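Local coordinates for protein type III Pentaketide Synthase (Neurospora crassa, PDB 3EUO) that probably assembles pentaketides by acyl transfer, as a fungal type III polyketide synthase of the chalcone and stilbene synthase family, at residues A[9-13]-A[202-206]; A[12-17]-A[50-56]; A[222-228]-A[374-379]; A[280-285]-A[356-360]. All blocks are in the same frame, centred on the assembly; numbering follows the deposited sequence.

Contact 1 (A[9-13]-A[202-206]); sequences GVQYP and SDCAS
The ring of Y12 (chi1 m) lies across the thiol of C204 (chi1 t): SG of C204 sits 3.6 Å from the ring centroid, 20° off its normal, a sulfur-aromatic contact over the face. V10 CG1, 3.9 Å from C204 SG, also packs on the sulfur, while Y12 OH reaches S337. Behind this overlap, extended strands 9-11 and 204-206 run antiparallel at 168°, their axes 4.8 Å apart. Q11 and A205 form a hydrogen-bonded pair, Q11 N to A205 O 2.9 Å and A205 N to Q11 O 3.2 Å. V10 and S206 make the non-hydrogen-bonded pair, CA to CA 4.2 Å, where S206 CA lies 3.3 Å from G9 O. Beyond the strand, P13 CD abuts D203 O at 3.2 Å. V10 and S206 face helix 334-342; Q11 and A205 face helix 70-96. Joining the first strand of the chain to 204-211 between two helical layers is characteristic of the layered thiolase fold.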
loop_
_atom_site.group_PDB
_atom_site.type_symbol
_atom_site.label_atom_id
_atom_site.label_comp_id
_atom_site.label_asym_id
_atom_site.label_seq_id
_atom_site.Cartn_x
_atom_site.Cartn_y
_atom_site.Cartn_z
ATOM N N GLY A 9 9.594 -2.721 18.986
ATOM C CA GLY A 9 9.784 -1.359 19.457
ATOM C C GLY A 9 8.509 -0.560 19.328
ATOM O O GLY A 9 7.729 -0.754 18.387
ATOM N N VAL A 10 8.299 0.343 20.278
ATOM C CA VAL A 10 7.098 1.161 20.309
ATOM C C VAL A 10 7.510 2.566 20.699
ATOM O O VAL A 10 8.347 2.753 21.587
ATOM C CB VAL A 10 6.066 0.611 21.325
ATOM C CG1 VAL A 10 4.813 1.497 21.383
ATOM C CG2 VAL A 10 5.686 -0.830 20.984
ATOM N N GLN A 11 6.937 3.556 20.021
ATOM C CA GLN A 11 7.179 4.944 20.387
ATOM C C GLN A 11 5.895 5.751 20.309
ATOM O O GLN A 11 5.404 6.070 19.222
ATOM C CB GLN A 11 8.278 5.575 19.522
ATOM C CG GLN A 11 8.644 7.001 19.930
ATOM C CD GLN A 11 9.324 7.076 21.290
ATOM O OE1 GLN A 11 10.037 6.159 21.698
ATOM N NE2 GLN A 11 9.105 8.178 21.994
ATOM N N TYR A 12 5.350 6.058 21.479
ATOM C CA TYR A 12 4.234 6.977 21.583
ATOM C C TYR A 12 4.775 8.404 21.561
ATOM O O TYR A 12 5.922 8.637 21.961
ATOM C CB TYR A 12 3.439 6.710 22.870
ATOM C CG TYR A 12 2.546 5.485 22.802
ATOM C CD1 TYR A 12 1.323 5.525 22.129
ATOM C CD2 TYR A 12 2.920 4.281 23.420
ATOM C CE1 TYR A 12 0.487 4.394 22.067
ATOM C CE2 TYR A 12 2.094 3.153 23.366
ATOM C CZ TYR A 12 0.883 3.212 22.685
ATOM O OH TYR A 12 0.063 2.095 22.622
ATOM N N PRO A 13 3.968 9.362 21.074
ATOM C CA PRO A 13 4.350 10.774 21.108
ATOM C C PRO A 13 4.359 11.341 22.537
ATOM O O PRO A 13 3.969 10.634 23.475
ATOM C CB PRO A 13 3.284 11.446 20.240
ATOM C CG PRO A 13 2.112 10.523 20.299
ATOM C CD PRO A 13 2.654 9.157 20.435
ATOM N N SER A 202 -5.956 7.561 18.700
ATOM C CA SER A 202 -4.715 8.134 19.199
ATOM C C SER A 202 -3.551 7.899 18.223
ATOM O O SER A 202 -3.720 7.254 17.174
ATOM C CB SER A 202 -4.392 7.526 20.572
ATOM O OG SER A 202 -4.243 6.113 20.481
ATOM N N ASP A 203 -2.374 8.404 18.595
ATOM C CA ASP A 203 -1.185 8.415 17.742
ATOM C C ASP A 203 -0.115 7.493 18.321
ATOM O O ASP A 203 0.081 7.453 19.539
ATOM C CB ASP A 203 -0.603 9.833 17.627
ATOM C CG ASP A 203 -1.635 10.868 17.201
ATOM O OD1 ASP A 203 -2.660 10.488 16.596
ATOM O OD2 ASP A 203 -1.416 12.067 17.477
ATOM N N CYS A 204 0.573 6.767 17.444
ATOM C CA CYS A 204 1.605 5.823 17.863
ATOM C C CYS A 204 2.382 5.304 16.671
ATOM O O CYS A 204 1.877 5.282 15.551
ATOM C CB CYS A 204 0.977 4.623 18.585
ATOM S SG CYS A 204 2.166 3.459 19.324
ATOM N N ALA A 205 3.613 4.866 16.923
ATOM C CA ALA A 205 4.318 4.041 15.946
ATOM C C ALA A 205 4.835 2.816 16.658
ATOM O O ALA A 205 5.236 2.887 17.815
ATOM C CB ALA A 205 5.455 4.803 15.292
ATOM N N SER A 206 4.808 1.682 15.967
ATOM C CA SER A 206 5.304 0.445 16.540
ATOM C C SER A 206 5.903 -0.402 15.439
ATOM O O SER A 206 5.496 -0.306 14.284
ATOM C CB SER A 206 4.186 -0.314 17.238
ATOM O OG SER A 206 3.140 -0.608 16.337
#

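Contact 2 (A[12-17]-A[50-56]); sequences YPPYSL and QRSSIGN
Two short strands, 15-17 and 51-53, pair here as a separate two-stranded antiparallel sheet; helices 20-29 and 34-42 lie in the connection, so it is no simple hairpin. The strand axes approach to 4.6 Å at 141°. Y12 (chi1 m) opens the contact with CD1 3.3 Å from S52 OG, its hydroxyl going to S337 and its ring stacking on H327; S52 OG is itself hydrogen-bonded to H327 ND1. P13 points inward: its CB is 3.3 Å from S53 O and 4.1 Å from I54 CG2. After P14 turns the chain (phi/psi -65/-28), Y15 starts the pairing opposite S53, with Y15 N to S53 O 3.2 Å and S53 N to Y15 O 2.9 Å. The Y15 ring (chi1 m) is laid flat on the G55-N56 peptide. S16 faces S52 in a non-hydrogen-bonded pair, CA to CA 4.6 Å, and a water joins their hydroxyls. L17 ends the strand against R51, L17 N to R51 O and R51 N to L17 O both 2.8 Å. Its side chain (m, t) covers the inner strand, CD1 of L17 lying 3.5 Å from S53 CB and its CD2 3.7 Å from G55 O. R51 reaches F201 O through NH1, while one water accepts a hydrogen bond from R51 NE at 3.0 Å and donates to L17 O at 2.7 Å.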
loop_
_atom_site.group_PDB
_atom_site.type_symbol
_atom_site.label_atom_id
_atom_site.label_comp_id
_atom_site.label_asym_id
_atom_site.label_seq_id
_atom_site.Cartn_x
_atom_site.Cartn_y
_atom_site.Cartn_z
ATOM N N TYR A 12 5.350 6.058 21.479
ATOM C CA TYR A 12 4.234 6.977 21.583
ATOM C C TYR A 12 4.775 8.404 21.561
ATOM O O TYR A 12 5.922 8.637 21.961
ATOM C CB TYR A 12 3.439 6.710 22.870
ATOM C CG TYR A 12 2.546 5.485 22.802
ATOM C CD1 TYR A 12 1.323 5.525 22.129
ATOM C CD2 TYR A 12 2.920 4.281 23.420
ATOM C CE1 TYR A 12 0.487 4.394 22.067
ATOM C CE2 TYR A 12 2.094 3.153 23.366
ATOM C CZ TYR A 12 0.883 3.212 22.685
ATOM O OH TYR A 12 0.063 2.095 22.622
ATOM N N PRO A 13 3.968 9.362 21.074
ATOM C CA PRO A 13 4.350 10.774 21.108
ATOM C C PRO A 13 4.359 11.341 22.537
ATOM O O PRO A 13 3.969 10.634 23.475
ATOM C CB PRO A 13 3.284 11.446 20.240
ATOM C CG PRO A 13 2.112 10.523 20.299
ATOM C CD PRO A 13 2.654 9.157 20.435
ATOM N N PRO A 14 4.815 12.601 22.702
ATOM C CA PRO A 14 5.024 13.216 24.023
ATOM C C PRO A 14 3.772 13.444 24.870
ATOM O O PRO A 14 3.875 13.471 26.100
ATOM C CB PRO A 14 5.634 14.581 23.681
ATOM C CG PRO A 14 6.164 14.444 22.294
ATOM C CD PRO A 14 5.203 13.522 21.620
ATOM N N TYR A 15 2.616 13.627 24.232
ATOM C CA TYR A 15 1.427 14.122 24.932
ATOM C C TYR A 15 0.413 13.025 25.249
ATOM O O TYR A 15 0.264 12.058 24.498
ATOM C CB TYR A 15 0.766 15.268 24.154
ATOM C CG TYR A 15 1.680 16.447 23.911
ATOM C CD1 TYR A 15 1.702 17.534 24.792
ATOM C CD2 TYR A 15 2.535 16.478 22.805
ATOM C CE1 TYR A 15 2.546 18.619 24.569
ATOM C CE2 TYR A 15 3.385 17.562 22.577
ATOM C CZ TYR A 15 3.381 18.627 23.462
ATOM O OH TYR A 15 4.221 19.699 23.237
ATOM N N SER A 16 -0.274 13.196 26.376
ATOM C CA SER A 16 -1.316 12.269 26.803
ATOM C C SER A 16 -2.541 13.084 27.165
ATOM O O SER A 16 -2.501 13.904 28.090
ATOM C CB SER A 16 -0.850 11.436 27.999
ATOM O OG SER A 16 0.102 10.455 27.607
ATOM N N LEU A 17 -3.619 12.868 26.419
ATOM C CA LEU A 17 -4.818 13.690 26.522
ATOM C C LEU A 17 -5.951 12.989 27.243
ATOM O O LEU A 17 -6.371 11.898 26.851
ATOM C CB LEU A 17 -5.297 14.108 25.136
ATOM C CG LEU A 17 -4.276 14.744 24.185
ATOM C CD1 LEU A 17 -4.915 14.962 22.812
ATOM C CD2 LEU A 17 -3.723 16.051 24.745
ATOM N N GLN A 50 -6.627 8.019 28.909
ATOM C CA GLN A 50 -5.783 8.967 28.185
ATOM C C GLN A 50 -5.502 8.477 26.778
ATOM O O GLN A 50 -5.348 7.278 26.562
ATOM C CB GLN A 50 -4.451 9.165 28.906
ATOM C CG GLN A 50 -4.551 9.969 30.191
ATOM C CD GLN A 50 -3.212 10.473 30.656
ATOM O OE1 GLN A 50 -2.253 9.705 30.791
ATOM N NE2 GLN A 50 -3.131 11.775 30.911
ATOM N N ARG A 51 -5.440 9.414 25.835
ATOM C CA ARG A 51 -5.060 9.108 24.456
ATOM C C ARG A 51 -3.721 9.765 24.136
ATOM O O ARG A 51 -3.490 10.927 24.461
ATOM C CB ARG A 51 -6.115 9.591 23.460
ATOM C CG ARG A 51 -7.465 8.888 23.529
ATOM C CD ARG A 51 -8.472 9.522 22.552
ATOM N NE ARG A 51 -8.661 10.950 22.812
ATOM C CZ ARG A 51 -8.175 11.938 22.060
ATOM N NH1 ARG A 51 -7.464 11.678 20.960
ATOM N NH2 ARG A 51 -8.398 13.201 22.410
ATOM N N SER A 52 -2.838 9.010 23.499
ATOM C CA SER A 52 -1.531 9.512 23.106
ATOM C C SER A 52 -1.671 10.414 21.885
ATOM O O SER A 52 -2.413 10.087 20.963
ATOM C CB SER A 52 -0.604 8.341 22.800
ATOM O OG SER A 52 -0.252 7.668 24.008
ATOM N N SER A 53 -0.962 11.542 21.892
ATOM C CA SER A 53 -1.059 12.527 20.808
ATOM C C SER A 53 0.252 13.248 20.525
ATOM O O SER A 53 1.048 13.511 21.436
ATOM C CB SER A 53 -2.147 13.553 21.124
ATOM O OG SER A 53 -2.281 14.514 20.093
ATOM N N ILE A 54 0.459 13.576 19.252
ATOM C CA ILE A 54 1.594 14.401 18.832
ATOM C C ILE A 54 1.531 15.820 19.406
ATOM O O ILE A 54 2.538 16.529 19.424
ATOM C CB ILE A 54 1.726 14.481 17.290
ATOM C CG1 ILE A 54 0.461 15.071 16.651
ATOM C CG2 ILE A 54 2.076 13.123 16.707
ATOM C CD1 ILE A 54 0.524 16.580 16.419
ATOM N N GLY A 55 0.352 16.229 19.862
ATOM C CA GLY A 55 0.183 17.581 20.403
ATOM C C GLY A 55 -0.824 17.689 21.532
ATOM O O GLY A 55 -1.515 16.729 21.878
ATOM N N ASN A 56 -0.892 18.877 22.123
ATOM C CA ASN A 56 -1.941 19.184 23.075
ATOM C C ASN A 56 -2.993 20.067 22.393
ATOM O O ASN A 56 -2.791 20.488 21.253
ATOM C CB ASN A 56 -1.355 19.820 24.347
ATOM C CG ASN A 56 -0.696 21.161 24.093
ATOM O OD1 ASN A 56 -1.063 21.891 23.169
ATOM N ND2 ASN A 56 0.282 21.500 24.929
HETATM O O HOH W 1 1.839 9.638 24.487
HETATM O O HOH W 2 -1.431 8.528 26.576
HETATM O O HOH W 3 -8.824 11.352 25.754
#

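Contact 3 (A[222-228]-A[374-379]); sequences AIYDLLG and CMLKRR
Between strands 224-228 and 374-378 the backbones run antiparallel at 146°, axes 4.4 Å apart at their closest, and side chains mesh on both faces. On one face, L226 (t, p) pushes CD1 into the hollow between C374 CB at 4.0 Å and L376 CD2 at 3.7 Å. L376 (m, t) in turn lays CD1 over the ring of Y224 (chi1 m), 4.2 Å from the centroid and 18° off the normal, a CH-pi contact; the Y224 hydroxyl goes to L339 O. On the face of D225 and K377, L227 CD1 covers K377 CB at 3.9 Å. D225 pairs with K377, D225 N to K377 O 2.7 Å and K377 N to D225 O 2.8 Å. Past L226, facing L376, the register slips by one: L227 (phi/psi -100/-32) and G228 both lie opposite M375, with L227 N to M375 O and M375 N to G228 O each 2.9 Å. At the other end R379 N bonds I223 O at 3.1 Å, and its arm curls back so that R379 NH2 meets D225 OD1 at 2.8 Å and R379 NE meets D225 OD2 at 2.9 Å, a two-pronged salt bridge, while A222 CB rests on the guanidinium face, 3.5 Å from R379 CZ. The slip is a beta bulge, set between neighbouring strands of the large thiolase-type sheet that also holds strand 4-11.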
loop_
_atom_site.group_PDB
_atom_site.type_symbol
_atom_site.label_atom_id
_atom_site.label_comp_id
_atom_site.label_asym_id
_atom_site.label_seq_id
_atom_site.Cartn_x
_atom_site.Cartn_y
_atom_site.Cartn_z
ATOM N N ALA A 222 14.693 -15.296 20.395
ATOM C CA ALA A 222 13.585 -14.602 19.757
ATOM C C ALA A 222 12.551 -14.333 20.834
ATOM O O ALA A 222 12.606 -14.928 21.911
ATOM C CB ALA A 222 12.995 -15.437 18.639
ATOM N N ILE A 223 11.626 -13.420 20.556
ATOM C CA ILE A 223 10.577 -13.094 21.515
ATOM C C ILE A 223 9.362 -13.983 21.268
ATOM O O ILE A 223 8.840 -14.603 22.196
ATOM C CB ILE A 223 10.199 -11.590 21.489
ATOM C CG1 ILE A 223 11.403 -10.726 21.856
ATOM C CG2 ILE A 223 9.110 -11.296 22.491
ATOM C CD1 ILE A 223 12.101 -10.151 20.696
ATOM N N TYR A 224 8.929 -14.051 20.009
ATOM C CA TYR A 224 7.817 -14.904 19.606
ATOM C C TYR A 224 8.210 -15.656 18.351
ATOM O O TYR A 224 8.950 -15.125 17.523
ATOM C CB TYR A 224 6.571 -14.080 19.266
ATOM C CG TYR A 224 6.014 -13.208 20.368
ATOM C CD1 TYR A 224 5.225 -13.753 21.388
ATOM C CD2 TYR A 224 6.237 -11.834 20.370
ATOM C CE1 TYR A 224 4.695 -12.950 22.397
ATOM C CE2 TYR A 224 5.704 -11.018 21.376
ATOM C CZ TYR A 224 4.934 -11.587 22.383
ATOM O OH TYR A 224 4.408 -10.780 23.374
ATOM N N ASP A 225 7.719 -16.884 18.216
ATOM C CA ASP A 225 7.734 -17.584 16.932
ATOM C C ASP A 225 6.361 -17.421 16.278
ATOM O O ASP A 225 5.335 -17.532 16.950
ATOM C CB ASP A 225 8.045 -19.066 17.124
ATOM C CG ASP A 225 9.415 -19.303 17.725
ATOM O OD1 ASP A 225 10.412 -18.797 17.167
ATOM O OD2 ASP A 225 9.496 -20.001 18.754
ATOM N N LEU A 226 6.338 -17.136 14.978
ATOM C CA LEU A 226 5.070 -16.985 14.262
ATOM C C LEU A 226 4.710 -18.327 13.625
ATOM O O LEU A 226 5.420 -18.807 12.748
ATOM C CB LEU A 226 5.161 -15.867 13.214
ATOM C CG LEU A 226 3.963 -15.621 12.289
ATOM C CD1 LEU A 226 2.657 -15.410 13.059
ATOM C CD2 LEU A 226 4.248 -14.434 11.366
ATOM N N LEU A 227 3.611 -18.930 14.079
ATOM C CA LEU A 227 3.287 -20.303 13.681
ATOM C C LEU A 227 2.257 -20.398 12.571
ATOM O O LEU A 227 2.273 -21.332 11.769
ATOM C CB LEU A 227 2.810 -21.118 14.888
ATOM C CG LEU A 227 3.776 -21.234 16.075
ATOM C CD1 LEU A 227 3.150 -22.079 17.182
ATOM C CD2 LEU A 227 5.125 -21.797 15.655
ATOM N N GLY A 228 1.339 -19.445 12.539
ATOM C CA GLY A 228 0.278 -19.486 11.556
ATOM C C GLY A 228 -0.574 -18.246 11.614
ATOM O O GLY A 228 -0.421 -17.404 12.507
ATOM N N CYS A 374 -3.423 -14.284 14.213
ATOM C CA CYS A 374 -2.159 -15.002 14.140
ATOM C C CYS A 374 -1.955 -15.833 15.400
ATOM O O CYS A 374 -2.515 -15.526 16.462
ATOM C CB CYS A 374 -0.991 -14.034 13.927
ATOM S SG CYS A 374 -0.669 -12.910 15.296
ATOM N N MET A 375 -1.174 -16.899 15.266
ATOM C CA MET A 375 -0.764 -17.685 16.419
ATOM C C MET A 375 0.730 -17.505 16.642
ATOM O O MET A 375 1.532 -17.780 15.746
ATOM C CB MET A 375 -1.085 -19.169 16.214
ATOM C CG MET A 375 -0.738 -20.046 17.428
ATOM S SD MET A 375 -1.765 -19.785 18.895
ATOM C CE MET A 375 -3.207 -20.727 18.400
ATOM N N LEU A 376 1.086 -17.049 17.840
ATOM C CA LEU A 376 2.477 -16.878 18.235
ATOM C C LEU A 376 2.828 -17.856 19.341
ATOM O O LEU A 376 1.987 -18.183 20.184
ATOM C CB LEU A 376 2.740 -15.453 18.724
ATOM C CG LEU A 376 2.369 -14.311 17.776
ATOM C CD1 LEU A 376 2.399 -12.975 18.502
ATOM C CD2 LEU A 376 3.302 -14.290 16.576
ATOM N N LYS A 377 4.066 -18.332 19.316
ATOM C CA LYS A 377 4.615 -19.093 20.426
ATOM C C LYS A 377 5.569 -18.158 21.152
ATOM O O LYS A 377 6.479 -17.589 20.550
ATOM C CB LYS A 377 5.328 -20.365 19.937
ATOM C CG LYS A 377 5.828 -21.281 21.060
ATOM C CD LYS A 377 6.393 -22.583 20.503
ATOM C CE LYS A 377 6.854 -23.522 21.621
ATOM N NZ LYS A 377 8.217 -23.175 22.109
ATOM N N ARG A 378 5.335 -17.976 22.442
ATOM C CA ARG A 378 6.169 -17.107 23.237
ATOM C C ARG A 378 7.346 -17.893 23.811
ATOM O O ARG A 378 7.147 -18.915 24.475
ATOM C CB ARG A 378 5.342 -16.466 24.349
ATOM C CG ARG A 378 6.130 -15.522 25.232
ATOM C CD ARG A 378 5.208 -14.819 26.186
ATOM N NE ARG A 378 5.936 -14.091 27.218
ATOM C CZ ARG A 378 5.354 -13.324 28.137
ATOM N NH1 ARG A 378 4.031 -13.187 28.160
ATOM N NH2 ARG A 378 6.100 -12.701 29.038
ATOM N N ARG A 379 8.562 -17.415 23.540
ATOM C CA ARG A 379 9.777 -18.020 24.099
ATOM C C ARG A 379 9.880 -17.725 25.593
ATOM O O ARG A 379 9.635 -16.599 26.037
ATOM C CB ARG A 379 11.033 -17.508 23.388
ATOM C CG ARG A 379 11.051 -17.702 21.869
ATOM C CD ARG A 379 11.750 -18.986 21.441
ATOM N NE ARG A 379 11.897 -19.052 19.986
ATOM C CZ ARG A 379 13.035 -18.862 19.321
ATOM N NH1 ARG A 379 14.168 -18.594 19.968
ATOM N NH2 ARG A 379 13.039 -18.945 17.994
HETATM O O HOH W 4 9.451 -14.111 25.001
#

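Contact 4 (A[280-285]-A[356-360]); sequences QLPSSY and VKEYV
Y359 and Y285, each giving up about 100 Å² of surface, make most of this contact; L281 adds a smaller patch. Both tyrosines point their CA-CB bonds at the other segment with chi1 m, and chi2 near 90° in size sets the rings in an edge-to-face pair: the edge of Y359 meets the face of Y285, centroids 4.8 Å apart, planes at 61°, with Y359 CD2 3.5 Å from Y285 CD2. Y285 is presented by a type I beta turn, P282 to Y285, closed by Y285 N to P282 O at 3.1 Å. From there its hydroxyl spans the gap to accept a hydrogen bond from the backbone, E358 N to Y285 OH 2.9 Å, and a water lying 2.5 Å from Y285 OH donates to E358 OE1 at 3.1 Å. L281 (m, t) brings CD2 to 3.4 Å from Y359 CE1, and P282 CD rests 3.7 Å from Y359 CE2, so the loop wraps round the ring. A second water, 2.8 Å from Y359 OH, donates to Q280 O at 3.1 Å. No strand pairing links the segments; side chains and the one bond from E358 N do the joining. Segment 280-285 is a surface loop between helix 258-277 and strand 292-295, and it folds over the start of strand 359-366, where Y359 packs on F291 and K377 and bonds through its backbone to D292, while L281 reaches M375 on strand 370-378.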
loop_
_atom_site.group_PDB
_atom_site.type_symbol
_atom_site.label_atom_id
_atom_site.label_comp_id
_atom_site.label_asym_id
_atom_site.label_seq_id
_atom_site.Cartn_x
_atom_site.Cartn_y
_atom_site.Cartn_z
ATOM N N GLN A 280 0.575 -29.182 16.105
ATOM C CA GLN A 280 1.803 -28.562 16.607
ATOM C C GLN A 280 1.682 -28.150 18.076
ATOM O O GLN A 280 2.691 -27.903 18.740
ATOM C CB GLN A 280 2.172 -27.333 15.766
ATOM C CG GLN A 280 2.414 -27.623 14.296
ATOM C CD GLN A 280 2.480 -26.364 13.451
ATOM O OE1 GLN A 280 3.150 -25.386 13.811
ATOM N NE2 GLN A 280 1.785 -26.380 12.315
ATOM N N LEU A 281 0.449 -28.075 18.575
ATOM C CA LEU A 281 0.193 -27.582 19.929
ATOM C C LEU A 281 0.026 -28.705 20.955
ATOM O O LEU A 281 -0.593 -29.728 20.655
ATOM C CB LEU A 281 -1.041 -26.669 19.951
ATOM C CG LEU A 281 -1.107 -25.465 19.002
ATOM C CD1 LEU A 281 -2.247 -24.562 19.402
ATOM C CD2 LEU A 281 0.202 -24.674 18.962
ATOM N N PRO A 282 0.582 -28.513 22.168
ATOM C CA PRO A 282 0.412 -29.440 23.295
ATOM C C PRO A 282 -1.044 -29.539 23.753
ATOM O O PRO A 282 -1.874 -28.714 23.358
ATOM C CB PRO A 282 1.250 -28.797 24.408
ATOM C CG PRO A 282 2.185 -27.899 23.725
ATOM C CD PRO A 282 1.444 -27.377 22.537
ATOM N N SER A 283 -1.337 -30.534 24.593
ATOM C CA SER A 283 -2.691 -30.755 25.105
ATOM C C SER A 283 -3.220 -29.597 25.943
ATOM O O SER A 283 -4.427 -29.370 26.003
ATOM C CB SER A 283 -2.774 -32.063 25.906
ATOM O OG SER A 283 -1.797 -32.119 26.926
ATOM N N SER A 284 -2.312 -28.870 26.587
ATOM C CA SER A 284 -2.688 -27.744 27.445
ATOM C C SER A 284 -3.066 -26.475 26.668
ATOM O O SER A 284 -3.435 -25.459 27.266
ATOM C CB SER A 284 -1.582 -27.461 28.467
ATOM O OG SER A 284 -0.316 -27.388 27.840
ATOM N N TYR A 285 -2.975 -26.538 25.343
ATOM C CA TYR A 285 -3.383 -25.429 24.479
ATOM C C TYR A 285 -4.385 -25.919 23.438
ATOM O O TYR A 285 -4.042 -26.160 22.280
ATOM C CB TYR A 285 -2.157 -24.748 23.849
ATOM C CG TYR A 285 -1.284 -24.095 24.893
ATOM C CD1 TYR A 285 -1.524 -22.780 25.308
ATOM C CD2 TYR A 285 -0.246 -24.802 25.504
ATOM C CE1 TYR A 285 -0.740 -22.188 26.283
ATOM C CE2 TYR A 285 0.543 -24.214 26.482
ATOM C CZ TYR A 285 0.290 -22.914 26.869
ATOM O OH TYR A 285 1.070 -22.334 27.835
ATOM N N VAL A 356 1.417 -17.574 32.775
ATOM C CA VAL A 356 1.837 -16.878 31.563
ATOM C C VAL A 356 1.874 -17.912 30.450
ATOM O O VAL A 356 2.600 -18.910 30.541
ATOM C CB VAL A 356 3.228 -16.232 31.722
ATOM C CG1 VAL A 356 3.668 -15.562 30.424
ATOM C CG2 VAL A 356 3.222 -15.226 32.861
ATOM N N LYS A 357 1.090 -17.671 29.404
ATOM C CA LYS A 357 0.892 -18.664 28.354
ATOM C C LYS A 357 2.021 -18.687 27.329
ATOM O O LYS A 357 2.602 -17.653 26.994
ATOM C CB LYS A 357 -0.463 -18.463 27.669
ATOM C CG LYS A 357 -1.657 -18.470 28.628
ATOM C CD LYS A 357 -1.645 -19.677 29.581
ATOM C CE LYS A 357 -2.955 -19.795 30.356
ATOM N NZ LYS A 357 -3.240 -18.609 31.200
ATOM N N GLU A 358 2.309 -19.888 26.839
ATOM C CA GLU A 358 3.354 -20.123 25.851
ATOM C C GLU A 358 2.862 -19.801 24.442
ATOM O O GLU A 358 3.663 -19.655 23.514
ATOM C CB GLU A 358 3.786 -21.586 25.926
ATOM C CG GLU A 358 5.179 -21.862 25.420
ATOM C CD GLU A 358 5.845 -23.031 26.133
ATOM O OE1 GLU A 358 5.316 -23.508 27.167
ATOM O OE2 GLU A 358 6.912 -23.464 25.658
ATOM N N TYR A 359 1.544 -19.709 24.288
ATOM C CA TYR A 359 0.935 -19.479 22.983
ATOM C C TYR A 359 -0.031 -18.313 23.046
ATOM O O TYR A 359 -0.837 -18.202 23.974
ATOM C CB TYR A 359 0.247 -20.744 22.462
ATOM C CG TYR A 359 1.211 -21.879 22.202
ATOM C CD1 TYR A 359 1.794 -22.056 20.943
ATOM C CD2 TYR A 359 1.554 -22.772 23.220
ATOM C CE1 TYR A 359 2.696 -23.089 20.709
ATOM C CE2 TYR A 359 2.457 -23.801 22.993
ATOM C CZ TYR A 359 3.011 -23.961 21.738
ATOM O OH TYR A 359 3.900 -24.983 21.516
ATOM N N VAL A 360 0.057 -17.450 22.038
ATOM C CA VAL A 360 -0.645 -16.175 22.030
ATOM C C VAL A 360 -1.429 -16.046 20.734
ATOM O O VAL A 360 -0.888 -16.243 19.643
ATOM C CB VAL A 360 0.352 -14.984 22.162
ATOM C CG1 VAL A 360 -0.381 -13.658 22.289
ATOM C CG2 VAL A 360 1.284 -15.189 23.352
HETATM O O HOH W 5 4.485 -25.361 18.823
HETATM O O HOH W 6 2.826 -23.665 29.040
#

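How the contacts relate
Contacts 1 and 2 start from the same stretch, sharing Y12 and P13; their centres are 10 Å apart and D203 N to S52 O, 2.9 Å, is a probable hydrogen bond between them. Contacts 3 and 4 are similarly close, 11 Å between centres, coupled by probable hydrogen bonds from R378 N to E358 O at 2.6 Å and from V360 N to L376 O at 2.8 Å. Strands 4-11 and 224-233, neighbours in the main sheet, connect contact 1 to contact 3, whose centres are 22 Å apart. Contacts 2 and 4 lie on opposite sides of the chain's centre, their centres about 36 Å apart. C143, found as 3-sulfinoalanine, follows strand 134-138, outermost in that sheet within this chain.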